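Local coordinates for protein type II restriction enzyme NlaIV (Neisseria lactamica, PDB 6QM2) that recognises the double-stranded DNA sequence 5'-GGNNCC-3' and cleaves it after its third nucleotide, in the middle of the site, leaving terminal 5'-phosphates, at residues G101-D106 with V169-P174; Q72-F77 with K108-E113; W158-Q163 with E199-Q204; Q150-M155 with P186-L191. One frame throughout, in Å; residues are numbered along the deposited sequence.

Overall arrangement
Contact 1 lies at the hub: its centre is about 11 Å from that of contact 2, 12 Å from contact 3 and 14 Å from contact 4, and it touches all three. Strand 168-172 pairs on one edge with 105-106 and on the other with strand 162-165 of contact 3. Helix 107-116 of contact 2 follows 105-106 directly; Y110 packs on A105 and I172, and S111 reaches V202 of contact 3. Contacts 3 and 4 are joined by a probable hydrogen bond between N161 N and R153 O (2.8 Å). I104 O binds potassium and 72-77 binds sodium; both ions lie beside P75-D76 and E90, which probably belong to the PD-(D/E)XK signature. Contacts 2 and 4 do not touch.

Contact 1: G101-D106 with V169-P174; sequences GFDIAD and VHKIRP. With K (potassium ion), chain C.
Segment 101-106 runs against 169-174 with end-to-end directions 134° apart, and D106 and K171 form an antiparallel non-hydrogen-bonded pair with CA atoms 4.1 Å apart. This is one edge of a small three-stranded antiparallel sheet in a nuclease of the PD-(D/E)XK clan. Two backbone bonds hold the edge: I172 N donates to A105 O (2.8 Å), in the carbonyl plane, and I104 N donates to I172 O (3.1 Å) from above the plane of the I172 carbonyl. Where the strand gives way to loop, D103, K171 and R173 make a salt-bridge network. The R173 chain bends twice, at chi2 (-73°) and chi3 (-54°), which folds its guanidinium back over the loop. There NH1 is shared: it meets D103 OD1 at 3.0 Å, from above the carboxylate plane, and G101 O at 3.1 Å. F102 O lies over a face of the same guanidinium without bonding to it. The extended K171 chain crosses D103 at about a right angle, CD beside the carboxylate, its NZ making only a long salt bridge to OD2. Apolar contacts accompany the charged cluster. P174 CG sits over the face of the F102 ring, 4.1 Å from its centroid, in a CH-pi contact, while I104 packs CG1 against I172 CG2. D106 is the N-cap of the following helix, OD2 accepting from M109 N. K92 NZ hydrogen-bonds D103 O. The next carbonyl, I104 O, binds the potassium ion at 3.3 Å, together with E90 OE2 and a water.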
# COMPACT_ATOMS: atom_id res chain seq x y z
N GLY A 101 15.32 0.14 -4.48
CA GLY A 101 14.56 -0.68 -3.54
C GLY A 101 13.95 -1.95 -4.11
O GLY A 101 13.40 -2.75 -3.35
N PHE A 102 14.03 -2.12 -5.43
CA PHE A 102 13.47 -3.31 -6.08
C PHE A 102 14.36 -4.54 -5.89
O PHE A 102 15.54 -4.42 -5.57
CB PHE A 102 13.20 -3.07 -7.58
CG PHE A 102 14.43 -2.78 -8.42
CD1 PHE A 102 15.22 -3.81 -8.91
CD2 PHE A 102 14.77 -1.46 -8.74
CE1 PHE A 102 16.34 -3.53 -9.68
CE2 PHE A 102 15.89 -1.19 -9.51
CZ PHE A 102 16.67 -2.22 -9.98
N ASP A 103 13.75 -5.71 -6.07
CA ASP A 103 14.45 -6.99 -6.02
C ASP A 103 14.60 -7.55 -7.43
O ASP A 103 13.78 -7.26 -8.30
CB ASP A 103 13.67 -7.97 -5.15
CG ASP A 103 13.47 -7.47 -3.72
OD1 ASP A 103 14.47 -7.11 -3.07
OD2 ASP A 103 12.31 -7.45 -3.26
N ILE A 104 15.64 -8.34 -7.65
CA ILE A 104 15.82 -9.03 -8.93
C ILE A 104 14.90 -10.26 -8.93
O ILE A 104 13.98 -10.34 -9.73
CB ILE A 104 17.30 -9.43 -9.18
CG1 ILE A 104 18.24 -8.22 -9.03
CG2 ILE A 104 17.46 -10.06 -10.55
CD1 ILE A 104 17.80 -6.98 -9.77
N ALA A 105 15.15 -11.18 -8.00
CA ALA A 105 14.37 -12.42 -7.88
C ALA A 105 14.82 -13.22 -6.67
O ALA A 105 15.95 -13.06 -6.21
CB ALA A 105 14.51 -13.26 -9.14
N ASP A 106 13.95 -14.10 -6.17
CA ASP A 106 14.35 -15.08 -5.15
C ASP A 106 15.53 -15.86 -5.70
O ASP A 106 15.48 -16.33 -6.84
CB ASP A 106 13.20 -16.04 -4.82
CG ASP A 106 13.61 -17.14 -3.84
OD1 ASP A 106 14.26 -16.83 -2.83
OD2 ASP A 106 13.28 -18.32 -4.08
N VAL A 169 19.15 -17.20 3.08
CA VAL A 169 19.20 -16.41 1.86
C VAL A 169 17.80 -16.24 1.28
O VAL A 169 17.00 -17.19 1.28
CB VAL A 169 20.12 -17.07 0.80
CG1 VAL A 169 20.21 -16.21 -0.46
CG2 VAL A 169 21.52 -17.29 1.38
N HIS A 170 17.51 -15.03 0.79
CA HIS A 170 16.24 -14.73 0.11
C HIS A 170 16.49 -14.18 -1.30
O HIS A 170 16.85 -14.95 -2.19
CB HIS A 170 15.38 -13.79 0.96
CG HIS A 170 14.78 -14.46 2.15
ND1 HIS A 170 13.86 -15.47 2.04
CD2 HIS A 170 14.98 -14.28 3.47
CE1 HIS A 170 13.51 -15.88 3.24
NE2 HIS A 170 14.17 -15.17 4.13
N LYS A 171 16.34 -12.88 -1.51
CA LYS A 171 16.32 -12.31 -2.86
C LYS A 171 17.66 -11.76 -3.30
O LYS A 171 18.44 -11.27 -2.50
CB LYS A 171 15.27 -11.20 -2.93
CG LYS A 171 13.88 -11.71 -2.59
CD LYS A 171 12.77 -10.87 -3.20
CE LYS A 171 11.47 -11.64 -3.21
NZ LYS A 171 10.40 -10.85 -3.88
N ILE A 172 17.92 -11.87 -4.60
CA ILE A 172 19.07 -11.22 -5.21
C ILE A 172 18.74 -9.73 -5.21
O ILE A 172 17.62 -9.34 -5.53
CB ILE A 172 19.33 -11.74 -6.65
CG1 ILE A 172 19.74 -13.22 -6.62
CG2 ILE A 172 20.41 -10.90 -7.35
CD1 ILE A 172 19.60 -13.93 -7.94
N ARG A 173 19.72 -8.93 -4.80
CA ARG A 173 19.53 -7.50 -4.60
C ARG A 173 20.42 -6.73 -5.57
O ARG A 173 21.57 -7.11 -5.81
CB ARG A 173 19.87 -7.13 -3.15
CG ARG A 173 18.81 -7.51 -2.12
CD ARG A 173 17.56 -6.64 -2.18
NE ARG A 173 17.86 -5.21 -2.09
CZ ARG A 173 16.96 -4.22 -2.10
NH1 ARG A 173 15.65 -4.49 -2.17
NH2 ARG A 173 17.37 -2.96 -2.03
N PRO A 174 19.88 -5.63 -6.13
CA PRO A 174 20.66 -4.83 -7.07
C PRO A 174 21.70 -3.96 -6.38
O PRO A 174 21.54 -3.62 -5.22
CB PRO A 174 19.59 -3.95 -7.73
CG PRO A 174 18.56 -3.77 -6.68
CD PRO A 174 18.54 -5.06 -5.91
K K C . 10.79 -10.04 -10.32
O HOH W 1 11.29 -10.47 -7.26

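Contact 2: Q72-F77 with K108-E113; sequences QMPPDF and KMYSDE. With NA (sodium ion), chain B.
Segment 72-77, a loop with a cis peptide before P75, passes beside one flank of helix 108-113, the closest CA atoms being those of M73 and Y110, 7.6 Å apart. No hydrogen bond crosses; M73 carries the contact. Its chain kinks at chi2 (59°), so that SD lies beside M109 CE at 3.8 Å and the methyl CE goes on to the helix backbone at Y110. That methyl also meets Y110 CD1 (3.6 Å) and the CB and CG of E113, filling the groove between these side chains. M73 and M109 lie alongside each other, pointing opposite ways, whereas E113 reaches toward M73 from the helix, its OE2 3.5 Å from M73 CG. P74 CG adds a loose touch at the edge of the Y110 ring. The same loop holds sodium through M73 O (2.1 Å) and P75 O (2.5 Å), with S68 and N70 completing the protein ligands. A sodium-bound water donates to D76 OD1 (2.9 Å), and OD2 of that carboxylate accepts from V91 N, which fixes its rotation. D76 and F77 form a classic beta bulge opposite L89. P75 and D76 probably supply the PD of the PD-(D/E)XK signature, with E90 and K92 as its second half; the sodium sits beside this motif.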
# COMPACT_ATOMS: atom_id res chain seq x y z
N GLN A 72 6.60 -13.30 -9.61
CA GLN A 72 7.84 -13.61 -8.88
C GLN A 72 9.10 -13.73 -9.74
O GLN A 72 10.21 -13.55 -9.22
CB GLN A 72 7.67 -14.91 -8.07
CG GLN A 72 6.53 -14.86 -7.07
CD GLN A 72 6.80 -15.72 -5.84
OE1 GLN A 72 7.66 -15.39 -5.03
NE2 GLN A 72 6.06 -16.81 -5.70
N MET A 73 8.94 -14.03 -11.03
CA MET A 73 10.06 -14.29 -11.94
C MET A 73 10.03 -13.30 -13.10
O MET A 73 8.95 -12.83 -13.46
CB MET A 73 9.94 -15.72 -12.47
CG MET A 73 11.22 -16.52 -12.47
SD MET A 73 11.88 -16.64 -10.79
CE MET A 73 13.61 -16.76 -11.17
N PRO A 74 11.20 -12.97 -13.71
CA PRO A 74 11.13 -12.21 -14.96
C PRO A 74 10.60 -13.06 -16.13
O PRO A 74 10.62 -14.30 -16.04
CB PRO A 74 12.59 -11.78 -15.19
CG PRO A 74 13.40 -12.80 -14.47
CD PRO A 74 12.59 -13.16 -13.26
N PRO A 75 10.12 -12.43 -17.21
CA PRO A 75 9.98 -11.00 -17.48
C PRO A 75 8.59 -10.47 -17.11
O PRO A 75 7.79 -11.22 -16.54
CB PRO A 75 10.19 -10.93 -18.99
CG PRO A 75 9.57 -12.20 -19.48
CD PRO A 75 9.63 -13.21 -18.36
N ASP A 76 8.33 -9.21 -17.41
CA ASP A 76 6.99 -8.62 -17.28
C ASP A 76 6.26 -8.64 -18.62
O ASP A 76 5.07 -8.96 -18.67
CB ASP A 76 7.07 -7.19 -16.74
CG ASP A 76 7.58 -7.12 -15.30
OD1 ASP A 76 7.16 -7.95 -14.47
OD2 ASP A 76 8.40 -6.22 -15.01
N PHE A 77 6.98 -8.29 -19.68
CA PHE A 77 6.43 -8.29 -21.04
C PHE A 77 7.23 -9.17 -21.98
O PHE A 77 8.46 -9.22 -21.91
CB PHE A 77 6.40 -6.88 -21.60
CG PHE A 77 5.59 -5.91 -20.78
CD1 PHE A 77 4.21 -6.03 -20.72
CD2 PHE A 77 6.20 -4.88 -20.08
CE1 PHE A 77 3.45 -5.14 -19.97
CE2 PHE A 77 5.45 -3.98 -19.34
CZ PHE A 77 4.07 -4.12 -19.28
N LYS A 108 16.85 -18.88 -4.82
CA LYS A 108 16.63 -20.31 -5.05
C LYS A 108 15.89 -20.53 -6.36
O LYS A 108 16.29 -21.39 -7.15
CB LYS A 108 15.86 -20.97 -3.89
CG LYS A 108 15.46 -22.43 -4.18
CD LYS A 108 15.53 -23.34 -2.96
CE LYS A 108 14.67 -22.85 -1.80
NZ LYS A 108 14.55 -23.87 -0.72
N MET A 109 14.85 -19.75 -6.60
CA MET A 109 14.08 -19.85 -7.84
C MET A 109 14.92 -19.50 -9.07
O MET A 109 14.83 -20.18 -10.09
CB MET A 109 12.84 -18.95 -7.80
CG MET A 109 11.72 -19.47 -6.91
SD MET A 109 10.34 -18.32 -6.88
CE MET A 109 9.56 -18.64 -8.47
N TYR A 110 15.73 -18.45 -8.95
CA TYR A 110 16.52 -17.92 -10.07
C TYR A 110 17.69 -18.81 -10.45
O TYR A 110 17.98 -18.94 -11.63
CB TYR A 110 17.00 -16.50 -9.76
CG TYR A 110 17.55 -15.72 -10.93
CD1 TYR A 110 16.71 -14.95 -11.73
CD2 TYR A 110 18.91 -15.72 -11.21
CE1 TYR A 110 17.21 -14.21 -12.80
CE2 TYR A 110 19.42 -14.98 -12.27
CZ TYR A 110 18.57 -14.23 -13.06
OH TYR A 110 19.06 -13.51 -14.11
N SER A 111 18.35 -19.41 -9.47
CA SER A 111 19.42 -20.37 -9.74
C SER A 111 18.91 -21.60 -10.51
O SER A 111 19.62 -22.11 -11.38
CB SER A 111 20.15 -20.78 -8.45
OG SER A 111 19.26 -21.23 -7.45
N ASP A 112 17.70 -22.06 -10.19
CA ASP A 112 17.06 -23.17 -10.93
C ASP A 112 16.55 -22.73 -12.30
O ASP A 112 16.70 -23.46 -13.27
CB ASP A 112 15.88 -23.76 -10.14
CG ASP A 112 16.31 -24.51 -8.89
OD1 ASP A 112 17.52 -24.83 -8.74
OD2 ASP A 112 15.44 -24.79 -8.04
N GLU A 113 15.94 -21.55 -12.34
CA GLU A 113 15.37 -20.99 -13.57
C GLU A 113 16.39 -20.88 -14.70
O GLU A 113 16.11 -21.29 -15.82
CB GLU A 113 14.76 -19.61 -13.28
CG GLU A 113 14.14 -18.86 -14.47
CD GLU A 113 12.69 -19.22 -14.74
OE1 GLU A 113 12.27 -20.35 -14.41
OE2 GLU A 113 11.98 -18.35 -15.30
NA NA B . 7.17 -12.61 -14.58
O HOH W 2 5.84 -10.51 -14.19

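Contact 3: W158-Q163 with E199-Q204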
# COMPACT_ATOMS: atom_id res chain seq x y z
N TRP A 158 29.20 -13.20 0.64
CA TRP A 158 28.55 -14.00 -0.40
C TRP A 158 29.08 -13.56 -1.76
O TRP A 158 29.51 -12.42 -1.92
CB TRP A 158 27.03 -13.81 -0.36
CG TRP A 158 26.43 -14.20 0.94
CD1 TRP A 158 26.28 -13.42 2.04
CD2 TRP A 158 25.92 -15.49 1.29
NE1 TRP A 158 25.70 -14.14 3.06
CE2 TRP A 158 25.46 -15.41 2.62
CE3 TRP A 158 25.79 -16.70 0.60
CZ2 TRP A 158 24.89 -16.50 3.28
CZ3 TRP A 158 25.21 -17.78 1.26
CH2 TRP A 158 24.77 -17.67 2.59
N ALA A 159 29.02 -14.47 -2.74
CA ALA A 159 29.54 -14.18 -4.08
C ALA A 159 28.68 -13.15 -4.82
O ALA A 159 29.22 -12.34 -5.56
CB ALA A 159 29.68 -15.45 -4.89
N ILE A 160 27.37 -13.20 -4.61
CA ILE A 160 26.44 -12.21 -5.20
C ILE A 160 25.72 -11.44 -4.09
O ILE A 160 25.53 -11.96 -2.99
CB ILE A 160 25.41 -12.86 -6.17
CG1 ILE A 160 24.70 -11.78 -7.01
CG2 ILE A 160 24.39 -13.73 -5.44
CD1 ILE A 160 24.00 -12.31 -8.23
N ASN A 161 25.34 -10.19 -4.39
CA ASN A 161 24.62 -9.35 -3.44
C ASN A 161 23.23 -9.90 -3.15
O ASN A 161 22.39 -9.99 -4.04
CB ASN A 161 24.50 -7.90 -3.95
CG ASN A 161 23.91 -6.96 -2.90
OD1 ASN A 161 24.14 -7.13 -1.70
ND2 ASN A 161 23.17 -5.96 -3.35
N LEU A 162 23.02 -10.26 -1.88
CA LEU A 162 21.81 -10.94 -1.43
C LEU A 162 21.15 -10.21 -0.28
O LEU A 162 21.74 -9.34 0.37
CB LEU A 162 22.17 -12.34 -0.95
CG LEU A 162 22.64 -13.32 -2.01
CD1 LEU A 162 23.35 -14.49 -1.35
CD2 LEU A 162 21.48 -13.80 -2.87
N GLN A 163 19.91 -10.61 -0.04
CA GLN A 163 19.14 -10.24 1.13
C GLN A 163 19.21 -11.50 2.00
O GLN A 163 18.61 -12.52 1.67
CB GLN A 163 17.71 -9.87 0.71
CG GLN A 163 16.58 -10.00 1.73
CD GLN A 163 15.21 -9.99 1.06
OE1 GLN A 163 14.36 -10.84 1.35
NE2 GLN A 163 15.00 -9.05 0.15
N GLU A 199 26.80 -19.40 -9.56
CA GLU A 199 27.29 -20.76 -9.36
C GLU A 199 27.83 -20.97 -7.95
O GLU A 199 27.47 -21.94 -7.28
CB GLU A 199 28.39 -21.11 -10.37
CG GLU A 199 28.83 -22.58 -10.34
CD GLU A 199 30.18 -22.82 -10.99
OE1 GLU A 199 30.58 -22.04 -11.89
OE2 GLU A 199 30.84 -23.81 -10.61
N GLU A 200 28.70 -20.07 -7.52
CA GLU A 200 29.33 -20.20 -6.21
C GLU A 200 28.33 -19.96 -5.09
O GLU A 200 28.31 -20.72 -4.11
CB GLU A 200 30.53 -19.25 -6.08
CG GLU A 200 31.42 -19.50 -4.86
CD GLU A 200 31.92 -20.93 -4.77
OE1 GLU A 200 32.20 -21.55 -5.82
OE2 GLU A 200 32.03 -21.44 -3.64
N THR A 201 27.49 -18.94 -5.25
CA THR A 201 26.40 -18.67 -4.30
C THR A 201 25.51 -19.90 -4.06
O THR A 201 25.05 -20.11 -2.94
CB THR A 201 25.52 -17.49 -4.76
OG1 THR A 201 26.35 -16.37 -5.07
CG2 THR A 201 24.53 -17.09 -3.68
N VAL A 202 25.29 -20.70 -5.10
CA VAL A 202 24.53 -21.94 -4.97
C VAL A 202 25.17 -22.85 -3.91
O VAL A 202 24.47 -23.39 -3.06
CB VAL A 202 24.38 -22.70 -6.33
CG1 VAL A 202 23.84 -24.11 -6.14
CG2 VAL A 202 23.46 -21.94 -7.28
N TYR A 203 26.49 -22.99 -3.96
CA TYR A 203 27.23 -23.80 -2.99
C TYR A 203 27.30 -23.15 -1.60
O TYR A 203 27.17 -23.85 -0.59
CB TYR A 203 28.64 -24.09 -3.49
CG TYR A 203 29.48 -24.90 -2.52
CD1 TYR A 203 29.10 -26.18 -2.15
CD2 TYR A 203 30.63 -24.37 -1.95
CE1 TYR A 203 29.85 -26.92 -1.25
CE2 TYR A 203 31.39 -25.10 -1.06
CZ TYR A 203 31.00 -26.38 -0.71
OH TYR A 203 31.75 -27.10 0.18
N GLN A 204 27.55 -21.84 -1.58
CA GLN A 204 27.62 -21.06 -0.33
C GLN A 204 26.33 -21.16 0.48
O GLN A 204 26.37 -21.32 1.70
CB GLN A 204 27.91 -19.58 -0.62
CG GLN A 204 29.32 -19.30 -1.12
CD GLN A 204 29.53 -17.85 -1.54
OE1 GLN A 204 28.57 -17.09 -1.68
NE2 GLN A 204 30.79 -17.47 -1.76
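A159 N donates a hydrogen bond to Q204 OE1 at 2.9 Å, in the carbonyl plane and on a lone pair, with an N-H...O angle of 153°. Q204, in the last turn of helix 191-204, is extended beyond CG, which carries its amide out to the A159 backbone. The other polar side chain facing the loop, T201, turns OG1 back to A197 O within its own helix.

Van der Waals contacts do the rest. T201 faces A159, whose CB is 3.5 Å from T201 OG1; their CA atoms are the nearest of the contact. The T201 methyl CG2 meets L162 CD1 tip to tip (3.7 Å) and also I160 CG2 (3.8 Å), I160 and T201 crossing at about a right angle. W158 lies alongside Q204, pointing the opposite way, its CZ3 3.8 Å from Q204 CB, and the indole and amide planes are turned 72° apart. L162 CD1 lies over one face of the same indole, offset toward its rim, so W158, L162 and T201 form one apolar cluster. F107 touches both L162 and T201 and extends it to helix 107-116. The C-terminal end of helix 191-204 thus packs mainly on the loop leading into strand 162-165, with L162 at the strand's start.

Contact 4: Q150-M155 with P186-L191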
# COMPACT_ATOMS: atom_id res chain seq x y z
N GLN A 150 24.50 -6.13 -15.29
CA GLN A 150 24.88 -4.71 -15.18
C GLN A 150 24.35 -4.00 -13.93
O GLN A 150 24.85 -2.93 -13.57
CB GLN A 150 24.44 -3.94 -16.43
CG GLN A 150 25.14 -4.35 -17.71
CD GLN A 150 24.68 -3.55 -18.91
OE1 GLN A 150 23.49 -3.52 -19.23
NE2 GLN A 150 25.61 -2.90 -19.58
N ILE A 151 23.33 -4.57 -13.28
CA ILE A 151 22.71 -3.95 -12.10
C ILE A 151 22.90 -4.76 -10.82
O ILE A 151 22.22 -4.49 -9.83
CB ILE A 151 21.21 -3.64 -12.35
CG1 ILE A 151 20.37 -4.93 -12.44
CG2 ILE A 151 21.05 -2.82 -13.62
CD1 ILE A 151 18.90 -4.67 -12.67
N THR A 152 23.81 -5.73 -10.82
CA THR A 152 24.13 -6.50 -9.62
C THR A 152 25.63 -6.55 -9.40
O THR A 152 26.42 -6.26 -10.31
CB THR A 152 23.60 -7.95 -9.68
OG1 THR A 152 23.97 -8.55 -10.93
CG2 THR A 152 22.10 -7.98 -9.52
N ARG A 153 26.02 -6.92 -8.19
CA ARG A 153 27.41 -6.96 -7.77
C ARG A 153 27.61 -8.08 -6.75
O ARG A 153 26.67 -8.83 -6.44
CB ARG A 153 27.80 -5.61 -7.16
CG ARG A 153 26.93 -5.14 -6.00
CD ARG A 153 27.67 -4.14 -5.12
NE ARG A 153 26.78 -3.41 -4.21
CZ ARG A 153 26.29 -3.87 -3.06
NH1 ARG A 153 26.57 -5.10 -2.62
NH2 ARG A 153 25.49 -3.09 -2.34
N SER A 154 28.83 -8.19 -6.23
CA SER A 154 29.10 -9.04 -5.08
C SER A 154 28.77 -8.29 -3.79
O SER A 154 28.36 -7.12 -3.83
CB SER A 154 30.56 -9.49 -5.09
OG SER A 154 30.75 -10.57 -4.21
N MET A 155 28.94 -8.96 -2.66
CA MET A 155 28.79 -8.35 -1.33
C MET A 155 29.83 -8.92 -0.37
O MET A 155 30.64 -9.78 -0.74
CB MET A 155 27.37 -8.59 -0.78
CG MET A 155 27.13 -10.01 -0.27
SD MET A 155 25.48 -10.35 0.36
CE MET A 155 25.14 -8.90 1.35
N PRO A 186 32.28 -2.93 -7.62
CA PRO A 186 31.58 -2.52 -8.84
C PRO A 186 30.58 -3.58 -9.31
O PRO A 186 30.54 -4.69 -8.77
CB PRO A 186 32.71 -2.38 -9.85
CG PRO A 186 33.65 -3.46 -9.46
CD PRO A 186 33.60 -3.51 -7.96
N MET A 187 29.81 -3.23 -10.33
CA MET A 187 28.85 -4.15 -10.93
C MET A 187 29.61 -5.17 -11.78
O MET A 187 30.76 -4.92 -12.15
CB MET A 187 27.84 -3.41 -11.82
CG MET A 187 27.08 -2.28 -11.14
SD MET A 187 26.12 -2.76 -9.69
CE MET A 187 27.19 -2.19 -8.37
N PHE A 188 28.97 -6.30 -12.08
CA PHE A 188 29.61 -7.35 -12.88
C PHE A 188 29.91 -6.85 -14.29
O PHE A 188 29.07 -6.21 -14.93
CB PHE A 188 28.75 -8.62 -12.95
CG PHE A 188 28.56 -9.31 -11.62
CD1 PHE A 188 29.60 -10.06 -11.07
CD2 PHE A 188 27.35 -9.23 -10.95
CE1 PHE A 188 29.43 -10.71 -9.85
CE2 PHE A 188 27.18 -9.89 -9.73
CZ PHE A 188 28.22 -10.62 -9.18
N GLU A 189 31.12 -7.14 -14.76
CA GLU A 189 31.61 -6.64 -16.06
C GLU A 189 30.96 -7.34 -17.25
O GLU A 189 30.78 -6.73 -18.31
CB GLU A 189 33.13 -6.79 -16.14
CG GLU A 189 33.88 -5.87 -15.17
CD GLU A 189 35.33 -6.26 -14.94
OE1 GLU A 189 35.84 -7.22 -15.57
OE2 GLU A 189 35.97 -5.59 -14.10
N CYS A 190 30.60 -8.61 -17.07
CA CYS A 190 29.98 -9.41 -18.12
C CYS A 190 29.06 -10.48 -17.55
O CYS A 190 29.07 -10.76 -16.35
CB CYS A 190 31.07 -10.08 -18.95
SG CYS A 190 32.07 -11.23 -17.97
N LEU A 191 28.28 -11.09 -18.44
CA LEU A 191 27.38 -12.19 -18.10
C LEU A 191 28.10 -13.36 -17.42
O LEU A 191 27.59 -13.90 -16.44
CB LEU A 191 26.66 -12.69 -19.36
CG LEU A 191 25.80 -13.95 -19.25
CD1 LEU A 191 24.72 -13.76 -18.21
CD2 LEU A 191 25.18 -14.27 -20.60
O HOH W 3 31.09 -6.34 -6.63
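Two irregular connections meet here, the loop between strands 138-147 and 162-165 and the loop that leads into helix 191-204. Their direct backbone link is F188 N to T152 O, 3.1 Å long, in the carbonyl plane and fairly straight (154°). The same oxygen takes a CA-H...O contact from M187 CA at 3.3 Å. A water adds a second crossing, accepting from S154 N (2.9 Å) and donating to P186 O (2.8 Å).

The M187 chain bends at chi2 and chi3, bringing CG close to Q150 O and laying the methyl CE against R153 CB at 3.7 Å and on along CG and CD. R153 is extended from CG to NE, and its NH1 returns to S154 O (3.0 Å), in the guanidinium plane, which holds the chain end on its own loop. The F188 ring approaches the T152-R153 backbone obliquely, CE2 3.5 Å from R153 O. T152 OG1 lies in plane at the ring edge, 3.4 Å from F188 CD2, and is itself hydrogen-bonded to V148 O. A197 and W236 also touch F188, so the ring is held between loop and helices. The contact is a loop-to-loop junction just before helix 191-204, whose N-cap is C190.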